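Local coordinates for protein fungal protease inhibitor-1 (Antheraea mylitta, PDB 3BT4) that inhibits proteases of the fungi Aspergillus oryzae and Rhizopus oryzae, as well as trypsin and chymotrypsin, at residues 2-7 with 57-62; 31-36 with 40-45; 73-76 with 81-84. All coordinates share one frame; numbering follows the deposited sequence.

Contact 2 (31-36 with 40-45) lies nearest the centre of the chain and is partly buried; contacts 1 and 3 are surface contacts, centred about 11 and 15 Å from it. Contact 2 pairs the short strand 33-34 with strand 40-47 and joins backbone hydrogen bonds to apolar packing. Contact 1 (2-7 with 57-62) brings two loops together with one backbone hydrogen bond and the flank of a disulfide. Contact 3 (73-76 with 81-84) rests on aliphatic packing beside the C-terminal hairpin. Contacts 1 and 2 adjoin, G61 CA lying 3.9 Å from K36 CG, whereas contact 3 is a separate patch, its nearest atoms about 8 Å from contact 1. Disulfide cysteines C4 and C40 take part in contacts 1 and 2; C74 does not touch 81-84.

Contact 1 (2-7 with 57-62); sequences LICGTN and SKEIGE
L2 and E59 are joined through their backbones: L2 N donates to E59 O at 3.0 Å, in the carbonyl plane and with an N-H...O angle of 157°. The L2 side chain then turns back over the same acceptor. Its CB is 4.3 Å from E59 O; CG comes closer, to 3.6 Å; and of the two methyls CD1 settles beside that oxygen at 3.5 Å, while CD2 leaves the loop pair and packs on the aliphatic chain of K36. A first torsion of 29°, well off a staggered value, swings CG round to this side, so the carbonyl oxygen is approached by an N-H and by methyl and methine carbons at once. The acceptor belongs to a tight turn in which G61 and E62 both face S57, a G1 beta bulge, with glycine at its positive-phi position (80°). S57 N bonds to E62 O at 2.8 Å and E62 N returns a bond to S57 O, closing the base of the turn. C4 points its side chain at the opening residues of this turn. SG lies 4.0 Å from E59 CA and 4.3 Å from K58 CG, so the sulfur meets the backbone of E59 and the base of the K58 chain, not their charged ends. These are van der Waals contacts of a sulfur already committed to the C4-C37 disulfide. K58 is also backbone hydrogen-bonded to C37, which ties the turn to the partner cysteine as well, and D1 packs against E59 and I60 next to L2.

Contact 2 (31-36 with 40-45); sequences ANHSGK and CPACVT
H33 and S34 together face C40 in a classic beta bulge: C40 O accepts H33 N at 2.8 Å and S34 N at 2.7 Å, the former donor tilted 35° from the carbonyl plane, and C40 N returns a bond to S34 O, completing an antiparallel hydrogen-bonded pair. The H33 side chain, with CG anti to the backbone N (chi1 -167°), carries its ring past A42 to V44. There V44 CG1 sits over the centre of one imidazole face, 3.5 Å from the centroid and only 8° off the ring normal, a CH-pi contact. A42 CB packs on H33 CB at 3.5 Å and also touches S34 OG at 3.2 Å. A water bridges S34 OG to P41 O, donating to the carbonyl at 2.7 Å. The ring is fixed at its far end by a hydrogen bond from NE2 to P64 O and meets the ring of Y56. With an alanine at H33, V44 CG1 would probably lose its aromatic partner and P64 O its N-H donor. Beyond the pair, C40 and C43 are pinned by disulfides to C14 and C23, and strand 40-47 runs as the middle strand of a mixed sheet, antiparallel to 28-30 and parallel to 66-68.

Contact 3 (73-76 with 81-84); sequences KCLN and KVTP
L75 and V82 make the principal apolar contact, methyl against methyl: L75 CD1 meets V82 CG2 at 3.5 Å. Both residues send their CB atoms toward the opposing segment, and the two side chains cross at about a right angle, and the close contact is limited to one branch of each. On L75, CD1 does the touching while CD2 stays 5.5 Å from V82 CG2. On V82, a first torsion of 163° puts CG1 anti to the backbone N and leaves CG2 beside it, the branch presented to the strand. A second, looser aliphatic contact comes from K73, whose CB lies 4.4 Å from the same V82 methyl and whose CG is 4.5 Å from it. V82 CG2 is thus approached by K73 and L75, two residues apart on strand 73-75. Polar interactions are made with other parts of the chain. K73 NZ is hydrogen-bonded to P71 O, which draws the ammonium end of the lysine back toward the residues before the strand. K81 NZ has a long, weak ion pair with E49 OE1. Backbone bonds between K73 and T80 belong to the two-stranded antiparallel hairpin of 73-75 with 78-80, after which the chain runs on into 81-84. C74, which stands between K73 and L75 in the strand, is joined to C53 by a disulfide. With a single close methyl pair and no polar bond between the segments, the association is undirected van der Waals packing, and the direction of 81-84 is probably set more by the hairpin bonds than by this contact.

Contact 1 (2-7 with 57-62)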
ATOM      1  N   LEU A   2       7.950  -0.595 -13.185  1.00 39.48           N
ATOM      2  CA  LEU A   2       7.106  -0.092 -14.285  1.00 38.73           C
ATOM      3  C   LEU A   2       6.468   1.280 -14.037  1.00 37.48           C
ATOM      4  O   LEU A   2       5.310   1.341 -13.616  1.00 37.90           O
ATOM      5  CB  LEU A   2       6.040  -1.141 -14.706  1.00 38.80           C
ATOM      6  CG  LEU A   2       5.456  -2.169 -13.721  1.00 39.24           C
ATOM      7  CD1 LEU A   2       4.307  -1.618 -12.870  1.00 39.19           C
ATOM      8  CD2 LEU A   2       5.000  -3.409 -14.483  1.00 39.52           C
ATOM      9  N   ILE A   3       7.210   2.359 -14.326  1.00 35.54           N
ATOM     10  CA  ILE A   3       6.751   3.771 -14.127  1.00 33.82           C
ATOM     11  C   ILE A   3       5.217   3.977 -14.010  1.00 32.16           C
ATOM     12  O   ILE A   3       4.444   3.598 -14.903  1.00 31.98           O
ATOM     13  CB  ILE A   3       7.342   4.764 -15.187  1.00 34.13           C
ATOM     14  CG1 ILE A   3       8.879   4.745 -15.173  1.00 33.81           C
ATOM     15  CG2 ILE A   3       6.814   6.196 -14.947  1.00 34.98           C
ATOM     16  CD1 ILE A   3       9.547   5.526 -16.331  1.00 33.95           C
ATOM     17  N   CYS A   4       4.793   4.576 -12.896  1.00 29.48           N
ATOM     18  CA  CYS A   4       3.374   4.685 -12.596  1.00 26.75           C
ATOM     19  C   CYS A   4       2.907   6.091 -12.915  1.00 26.31           C
ATOM     20  O   CYS A   4       2.737   6.909 -12.016  1.00 26.13           O
ATOM     21  CB  CYS A   4       3.104   4.338 -11.123  1.00 26.31           C
ATOM     22  SG  CYS A   4       3.539   2.659 -10.665  1.00 19.76           S
ATOM     23  N   GLY A   5       2.716   6.361 -14.206  1.00 25.72           N
ATOM     24  CA  GLY A   5       2.256   7.671 -14.689  1.00 24.73           C
ATOM     25  C   GLY A   5       0.850   7.953 -14.207  1.00 23.83           C
ATOM     26  O   GLY A   5       0.139   7.040 -13.793  1.00 24.07           O
ATOM     27  N   THR A   6       0.428   9.209 -14.250  1.00 23.26           N
ATOM     28  CA  THR A   6      -0.885   9.551 -13.703  1.00 22.99           C
ATOM     29  C   THR A   6      -2.049   8.713 -14.286  1.00 21.91           C
ATOM     30  O   THR A   6      -3.045   8.458 -13.595  1.00 21.64           O
ATOM     31  CB  THR A   6      -1.164  11.058 -13.780  1.00 23.22           C
ATOM     32  OG1 THR A   6      -0.979  11.501 -15.123  1.00 24.55           O
ATOM     33  CG2 THR A   6      -0.199  11.822 -12.854  1.00 24.55           C
ATOM     34  N   ASN A   7      -1.895   8.245 -15.525  1.00 20.62           N
ATOM     35  CA  ASN A   7      -2.959   7.516 -16.225  1.00 19.63           C
ATOM     36  C   ASN A   7      -2.760   6.021 -16.356  1.00 18.80           C
ATOM     37  O   ASN A   7      -3.493   5.368 -17.097  1.00 18.74           O
ATOM     38  CB  ASN A   7      -3.131   8.074 -17.632  1.00 20.22           C
ATOM     39  CG  ASN A   7      -3.665   9.477 -17.634  1.00 20.87           C
ATOM     40  OD1 ASN A   7      -4.611   9.797 -16.913  1.00 22.04           O
ATOM     41  ND2 ASN A   7      -3.062  10.330 -18.453  1.00 22.75           N
ATOM     42  N   SER A  57       6.145  -1.916  -2.564  1.00 18.91           N
ATOM     43  CA  SER A  57       6.527  -1.163  -3.760  1.00 19.24           C
ATOM     44  C   SER A  57       5.478  -1.363  -4.851  1.00 19.06           C
ATOM     45  O   SER A  57       5.372  -2.443  -5.427  1.00 18.36           O
ATOM     46  CB  SER A  57       7.928  -1.554  -4.251  1.00 19.39           C
ATOM     47  OG  SER A  57       8.268  -0.839  -5.435  1.00 20.90           O
ATOM     48  N   LYS A  58       4.694  -0.312  -5.095  1.00 20.02           N
ATOM     49  CA  LYS A  58       3.641  -0.316  -6.123  1.00 21.17           C
ATOM     50  C   LYS A  58       4.243  -0.337  -7.527  1.00 22.24           C
ATOM     51  O   LYS A  58       3.677  -0.954  -8.434  1.00 22.54           O
ATOM     52  CB  LYS A  58       2.700   0.876  -5.967  1.00 20.58           C
ATOM     53  CG  LYS A  58       3.279   2.190  -6.386  1.00 19.51           C
ATOM     54  CD  LYS A  58       2.231   3.269  -6.404  1.00 19.28           C
ATOM     55  CE  LYS A  58       2.876   4.605  -6.684  1.00 20.32           C
ATOM     56  NZ  LYS A  58       1.873   5.656  -6.963  1.00 22.03           N
ATOM     57  N   GLU A  59       5.403   0.305  -7.676  1.00 23.21           N
ATOM     58  CA  GLU A  59       6.183   0.292  -8.917  1.00 24.26           C
ATOM     59  C   GLU A  59       6.507  -1.119  -9.326  1.00 24.58           C
ATOM     60  O   GLU A  59       6.800  -1.397 -10.480  1.00 25.23           O
ATOM     61  CB  GLU A  59       7.503   1.043  -8.720  1.00 24.13           C
ATOM     62  CG  GLU A  59       7.369   2.543  -8.572  1.00 24.53           C
ATOM     63  CD  GLU A  59       6.751   2.983  -7.255  1.00 24.19           C
ATOM     64  OE1 GLU A  59       6.113   4.054  -7.242  1.00 25.42           O
ATOM     65  OE2 GLU A  59       6.902   2.284  -6.232  1.00 23.40           O
ATOM     66  N   ILE A  60       6.438  -2.011  -8.356  1.00 25.49           N
ATOM     67  CA  ILE A  60       6.930  -3.363  -8.504  1.00 26.41           C
ATOM     68  C   ILE A  60       5.792  -4.378  -8.396  1.00 26.24           C
ATOM     69  O   ILE A  60       5.964  -5.568  -8.723  1.00 26.98           O
ATOM     70  CB  ILE A  60       8.031  -3.612  -7.422  1.00 26.73           C
ATOM     71  CG1 ILE A  60       9.371  -3.953  -8.061  1.00 27.82           C
ATOM     72  CG2 ILE A  60       7.612  -4.627  -6.390  1.00 28.05           C
ATOM     73  CD1 ILE A  60      10.231  -2.737  -8.323  1.00 27.84           C
ATOM     74  N   GLY A  61       4.639  -3.904  -7.917  1.00 25.49           N
ATOM     75  CA  GLY A  61       3.486  -4.756  -7.646  1.00 23.76           C
ATOM     76  C   GLY A  61       3.517  -5.530  -6.337  1.00 22.93           C
ATOM     77  O   GLY A  61       2.693  -6.416  -6.131  1.00 23.02           O
ATOM     78  N   GLU A  62       4.449  -5.206  -5.444  1.00 22.14           N
ATOM     79  CA  GLU A  62       4.489  -5.840  -4.116  1.00 21.02           C
ATOM     80  C   GLU A  62       3.748  -4.995  -3.119  1.00 19.30           C
ATOM     81  O   GLU A  62       4.293  -4.041  -2.597  1.00 19.04           O
ATOM     82  CB  GLU A  62       5.922  -6.039  -3.634  1.00 21.57           C
ATOM     83  CG  GLU A  62       6.645  -7.157  -4.344  1.00 25.09           C
ATOM     84  CD  GLU A  62       6.005  -8.532  -4.165  1.00 28.33           C
ATOM     85  OE1 GLU A  62       5.773  -8.960  -3.014  1.00 30.42           O
ATOM     86  OE2 GLU A  62       5.745  -9.188  -5.192  1.00 30.95           O
TER

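Contact 2 (31-36 with 40-45)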
ATOM      1  N   ALA A  31      -8.397   3.810  -1.347  1.00 14.30           N
ATOM      2  CA  ALA A  31      -8.834   3.737  -2.733  1.00 14.50           C
ATOM      3  C   ALA A  31      -7.774   3.158  -3.673  1.00 14.06           C
ATOM      4  O   ALA A  31      -8.104   2.504  -4.668  1.00 14.73           O
ATOM      5  CB  ALA A  31      -9.269   5.126  -3.206  1.00 14.61           C
ATOM      6  N   ASN A  32      -6.506   3.406  -3.372  1.00 13.40           N
ATOM      7  CA  ASN A  32      -5.401   2.990  -4.253  1.00 13.19           C
ATOM      8  C   ASN A  32      -4.263   2.394  -3.444  1.00 12.19           C
ATOM      9  O   ASN A  32      -3.461   3.131  -2.879  1.00 11.53           O
ATOM     10  CB  ASN A  32      -4.884   4.191  -5.055  1.00 14.02           C
ATOM     11  CG  ASN A  32      -5.926   4.742  -6.020  1.00 15.21           C
ATOM     12  OD1 ASN A  32      -6.045   4.271  -7.143  1.00 20.01           O
ATOM     13  ND2 ASN A  32      -6.675   5.733  -5.585  1.00 14.86           N
ATOM     14  N   HIS A  33      -4.213   1.061  -3.371  1.00 12.08           N
ATOM     15  CA  HIS A  33      -3.234   0.363  -2.518  1.00 11.30           C
ATOM     16  C   HIS A  33      -2.623  -0.859  -3.178  1.00 11.90           C
ATOM     17  O   HIS A  33      -1.412  -1.027  -3.141  1.00 11.20           O
ATOM     18  CB  HIS A  33      -3.828  -0.034  -1.146  1.00 10.88           C
ATOM     19  CG  HIS A  33      -2.787  -0.467  -0.147  1.00  9.80           C
ATOM     20  ND1 HIS A  33      -1.994   0.430   0.539  1.00 10.36           N
ATOM     21  CD2 HIS A  33      -2.393  -1.697   0.259  1.00  8.31           C
ATOM     22  CE1 HIS A  33      -1.149  -0.227   1.315  1.00  8.05           C
ATOM     23  NE2 HIS A  33      -1.366  -1.519   1.159  1.00  7.94           N
ATOM     24  N   SER A  34      -3.462  -1.716  -3.763  1.00 12.12           N
ATOM     25  CA  SER A  34      -3.027  -3.036  -4.218  1.00 12.94           C
ATOM     26  C   SER A  34      -2.723  -3.099  -5.700  1.00 13.12           C
ATOM     27  O   SER A  34      -3.287  -2.332  -6.498  1.00 12.91           O
ATOM     28  CB  SER A  34      -4.071  -4.106  -3.895  1.00 12.13           C
ATOM     29  OG  SER A  34      -4.469  -3.980  -2.549  1.00 16.07           O
ATOM     30  N   GLY A  35      -1.847  -4.044  -6.050  1.00 13.24           N
ATOM     31  CA  GLY A  35      -1.518  -4.323  -7.451  1.00 14.34           C
ATOM     32  C   GLY A  35      -0.448  -3.420  -8.013  1.00 14.44           C
ATOM     33  O   GLY A  35      -0.048  -2.436  -7.385  1.00 13.53           O
ATOM     34  N   LYS A  36       0.042  -3.765  -9.203  1.00 15.61           N
ATOM     35  CA  LYS A  36       0.980  -2.882  -9.904  1.00 16.09           C
ATOM     36  C   LYS A  36       0.423  -1.456  -9.958  1.00 15.49           C
ATOM     37  O   LYS A  36      -0.747  -1.250 -10.323  1.00 15.16           O
ATOM     38  CB  LYS A  36       1.289  -3.424 -11.299  1.00 16.15           C
ATOM     39  CG  LYS A  36       2.098  -4.720 -11.255  1.00 17.54           C
ATOM     40  CD  LYS A  36       2.408  -5.271 -12.645  1.00 18.73           C
ATOM     41  CE  LYS A  36       1.317  -6.225 -13.140  1.00 22.62           C
ATOM     42  NZ  LYS A  36       1.100  -7.362 -12.195  1.00 24.68           N
ATOM     43  N   CYS A  40      -5.679  -0.954  -7.369  1.00 15.11           N
ATOM     44  CA  CYS A  40      -6.773  -1.577  -6.614  1.00 15.34           C
ATOM     45  C   CYS A  40      -6.923  -1.073  -5.173  1.00 14.64           C
ATOM     46  O   CYS A  40      -5.933  -0.899  -4.453  1.00 14.10           O
ATOM     47  CB  CYS A  40      -6.652  -3.101  -6.621  1.00 15.30           C
ATOM     48  SG  CYS A  40      -6.967  -3.885  -8.240  1.00 18.28           S
ATOM     49  N   PRO A  41      -8.176  -0.859  -4.743  1.00 14.65           N
ATOM     50  CA  PRO A  41      -8.477  -0.522  -3.347  1.00 15.02           C
ATOM     51  C   PRO A  41      -8.097  -1.669  -2.409  1.00 15.05           C
ATOM     52  O   PRO A  41      -8.007  -2.802  -2.840  1.00 14.69           O
ATOM     53  CB  PRO A  41     -10.002  -0.326  -3.363  1.00 15.42           C
ATOM     54  CG  PRO A  41     -10.462  -1.115  -4.591  1.00 14.77           C
ATOM     55  CD  PRO A  41      -9.393  -0.925  -5.572  1.00 14.20           C
ATOM     56  N   ALA A  42      -7.867  -1.368  -1.135  1.00 15.72           N
ATOM     57  CA  ALA A  42      -7.536  -2.401  -0.150  1.00 15.57           C
ATOM     58  C   ALA A  42      -8.067  -2.047   1.227  1.00 15.64           C
ATOM     59  O   ALA A  42      -8.242  -0.874   1.552  1.00 16.13           O
ATOM     60  CB  ALA A  42      -6.045  -2.586  -0.080  1.00 15.95           C
ATOM     61  N   CYS A  43      -8.325  -3.069   2.035  1.00 15.55           N
ATOM     62  CA  CYS A  43      -8.560  -2.875   3.459  1.00 15.46           C
ATOM     63  C   CYS A  43      -7.203  -3.088   4.123  1.00 14.96           C
ATOM     64  O   CYS A  43      -6.667  -4.196   4.121  1.00 14.85           O
ATOM     65  CB  CYS A  43      -9.621  -3.848   3.973  1.00 15.99           C
ATOM     66  SG  CYS A  43     -11.183  -3.782   2.969  1.00 17.95           S
ATOM     67  N   VAL A  44      -6.618  -2.005   4.631  1.00 14.20           N
ATOM     68  CA  VAL A  44      -5.243  -2.070   5.135  1.00 13.29           C
ATOM     69  C   VAL A  44      -5.119  -2.089   6.667  1.00 13.22           C
ATOM     70  O   VAL A  44      -5.960  -1.557   7.394  1.00 11.73           O
ATOM     71  CB  VAL A  44      -4.343  -0.972   4.499  1.00 13.40           C
ATOM     72  CG1 VAL A  44      -4.513  -0.977   2.980  1.00 12.29           C
ATOM     73  CG2 VAL A  44      -4.665   0.386   5.041  1.00 12.75           C
ATOM     74  N   THR A  45      -4.056  -2.738   7.127  1.00 12.96           N
ATOM     75  CA  THR A  45      -3.660  -2.747   8.522  1.00 13.66           C
ATOM     76  C   THR A  45      -2.431  -1.848   8.701  1.00 12.93           C
ATOM     77  O   THR A  45      -1.526  -1.857   7.882  1.00 11.92           O
ATOM     78  CB  THR A  45      -3.379  -4.203   8.957  1.00 13.70           C
ATOM     79  OG1 THR A  45      -4.621  -4.919   8.949  1.00 17.96           O
ATOM     80  CG2 THR A  45      -2.730  -4.294  10.363  1.00 16.10           C
TER
HETATM   81  O   HOH W   1      -7.303  -5.337  -2.257  1.00 20.69           O

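Contact 3 (73-76 with 81-84)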
ATOM      1  N   LYS A  73       8.482   4.219   7.331  1.00 19.08           N
ATOM      2  CA  LYS A  73       8.750   3.436   6.125  1.00 19.71           C
ATOM      3  C   LYS A  73       9.300   2.055   6.472  1.00 19.54           C
ATOM      4  O   LYS A  73      10.034   1.900   7.434  1.00 19.26           O
ATOM      5  CB  LYS A  73       9.695   4.185   5.155  1.00 20.47           C
ATOM      6  CG  LYS A  73       9.224   5.607   4.670  1.00 21.97           C
ATOM      7  CD  LYS A  73       7.725   5.665   4.267  1.00 24.17           C
ATOM      8  CE  LYS A  73       7.247   7.027   3.681  1.00 23.58           C
ATOM      9  NZ  LYS A  73       7.620   8.252   4.462  1.00 23.68           N
ATOM     10  N   CYS A  74       8.932   1.059   5.680  1.00 19.47           N
ATOM     11  CA  CYS A  74       9.458  -0.280   5.832  1.00 19.94           C
ATOM     12  C   CYS A  74      10.865  -0.395   5.259  1.00 20.57           C
ATOM     13  O   CYS A  74      11.045  -0.622   4.060  1.00 20.51           O
ATOM     14  CB  CYS A  74       8.543  -1.302   5.161  1.00 19.90           C
ATOM     15  SG  CYS A  74       8.987  -2.976   5.556  1.00 19.34           S
ATOM     16  N   LEU A  75      11.855  -0.252   6.137  1.00 20.75           N
ATOM     17  CA  LEU A  75      13.250  -0.363   5.755  1.00 21.20           C
ATOM     18  C   LEU A  75      13.896  -1.484   6.532  1.00 21.57           C
ATOM     19  O   LEU A  75      13.753  -1.568   7.756  1.00 21.44           O
ATOM     20  CB  LEU A  75      14.001   0.944   6.028  1.00 21.27           C
ATOM     21  CG  LEU A  75      13.649   2.171   5.177  1.00 21.46           C
ATOM     22  CD1 LEU A  75      14.474   3.364   5.612  1.00 21.84           C
ATOM     23  CD2 LEU A  75      13.873   1.882   3.692  1.00 23.20           C
ATOM     24  N   ASN A  76      14.631  -2.331   5.817  1.00 21.93           N
ATOM     25  CA  ASN A  76      15.319  -3.480   6.417  1.00 22.10           C
ATOM     26  C   ASN A  76      14.336  -4.440   7.105  1.00 21.28           C
ATOM     27  O   ASN A  76      14.699  -5.189   8.014  1.00 21.25           O
ATOM     28  CB  ASN A  76      16.453  -3.018   7.356  1.00 22.67           C
ATOM     29  CG  ASN A  76      17.498  -2.107   6.648  1.00 25.15           C
ATOM     30  OD1 ASN A  76      18.272  -1.410   7.300  1.00 26.78           O
ATOM     31  ND2 ASN A  76      17.512  -2.122   5.320  1.00 27.54           N
ATOM     32  N   LYS A  81      11.409   5.021  11.522  1.00 26.51           N
ATOM     33  CA  LYS A  81      11.309   6.474  11.483  1.00 30.35           C
ATOM     34  C   LYS A  81      12.378   7.030  10.540  1.00 32.60           C
ATOM     35  O   LYS A  81      13.581   6.963  10.821  1.00 33.27           O
ATOM     36  CB  LYS A  81      11.441   7.090  12.882  1.00 29.70           C
ATOM     37  CG  LYS A  81      11.108   8.582  12.923  1.00 30.27           C
ATOM     38  CD  LYS A  81      11.232   9.157  14.330  1.00 31.17           C
ATOM     39  CE  LYS A  81      10.162   8.610  15.288  1.00 33.19           C
ATOM     40  NZ  LYS A  81      10.383   9.037  16.709  1.00 32.29           N
ATOM     41  N   VAL A  82      11.927   7.533   9.403  1.00 35.59           N
ATOM     42  CA  VAL A  82      12.791   8.236   8.474  1.00 38.54           C
ATOM     43  C   VAL A  82      12.484   9.714   8.613  1.00 40.78           C
ATOM     44  O   VAL A  82      11.327  10.139   8.490  1.00 41.41           O
ATOM     45  CB  VAL A  82      12.549   7.809   7.004  1.00 38.42           C
ATOM     46  CG1 VAL A  82      13.146   8.829   6.031  1.00 39.06           C
ATOM     47  CG2 VAL A  82      13.119   6.432   6.748  1.00 38.23           C
ATOM     48  N   THR A  83      13.512  10.497   8.889  1.00 43.34           N
ATOM     49  CA  THR A  83      13.366  11.930   8.811  1.00 45.86           C
ATOM     50  C   THR A  83      14.317  12.427   7.697  1.00 47.32           C
ATOM     51  O   THR A  83      15.529  12.194   7.760  1.00 47.42           O
ATOM     52  CB  THR A  83      13.489  12.597  10.227  1.00 45.95           C
ATOM     53  OG1 THR A  83      12.648  13.762  10.309  1.00 46.99           O
ATOM     54  CG2 THR A  83      14.924  12.944  10.591  1.00 46.50           C
ATOM     55  N   PRO A  84      13.751  13.055   6.637  1.00 48.83           N
ATOM     56  CA  PRO A  84      14.543  13.476   5.473  1.00 49.73           C
ATOM     57  C   PRO A  84      15.516  14.626   5.783  1.00 50.62           C
ATOM     58  O   PRO A  84      15.155  15.581   6.488  1.00 50.31           O
ATOM     59  CB  PRO A  84      13.474  13.915   4.461  1.00 49.73           C
ATOM     60  CG  PRO A  84      12.330  14.362   5.308  1.00 49.65           C
ATOM     61  CD  PRO A  84      12.326  13.413   6.480  1.00 49.09           C
TER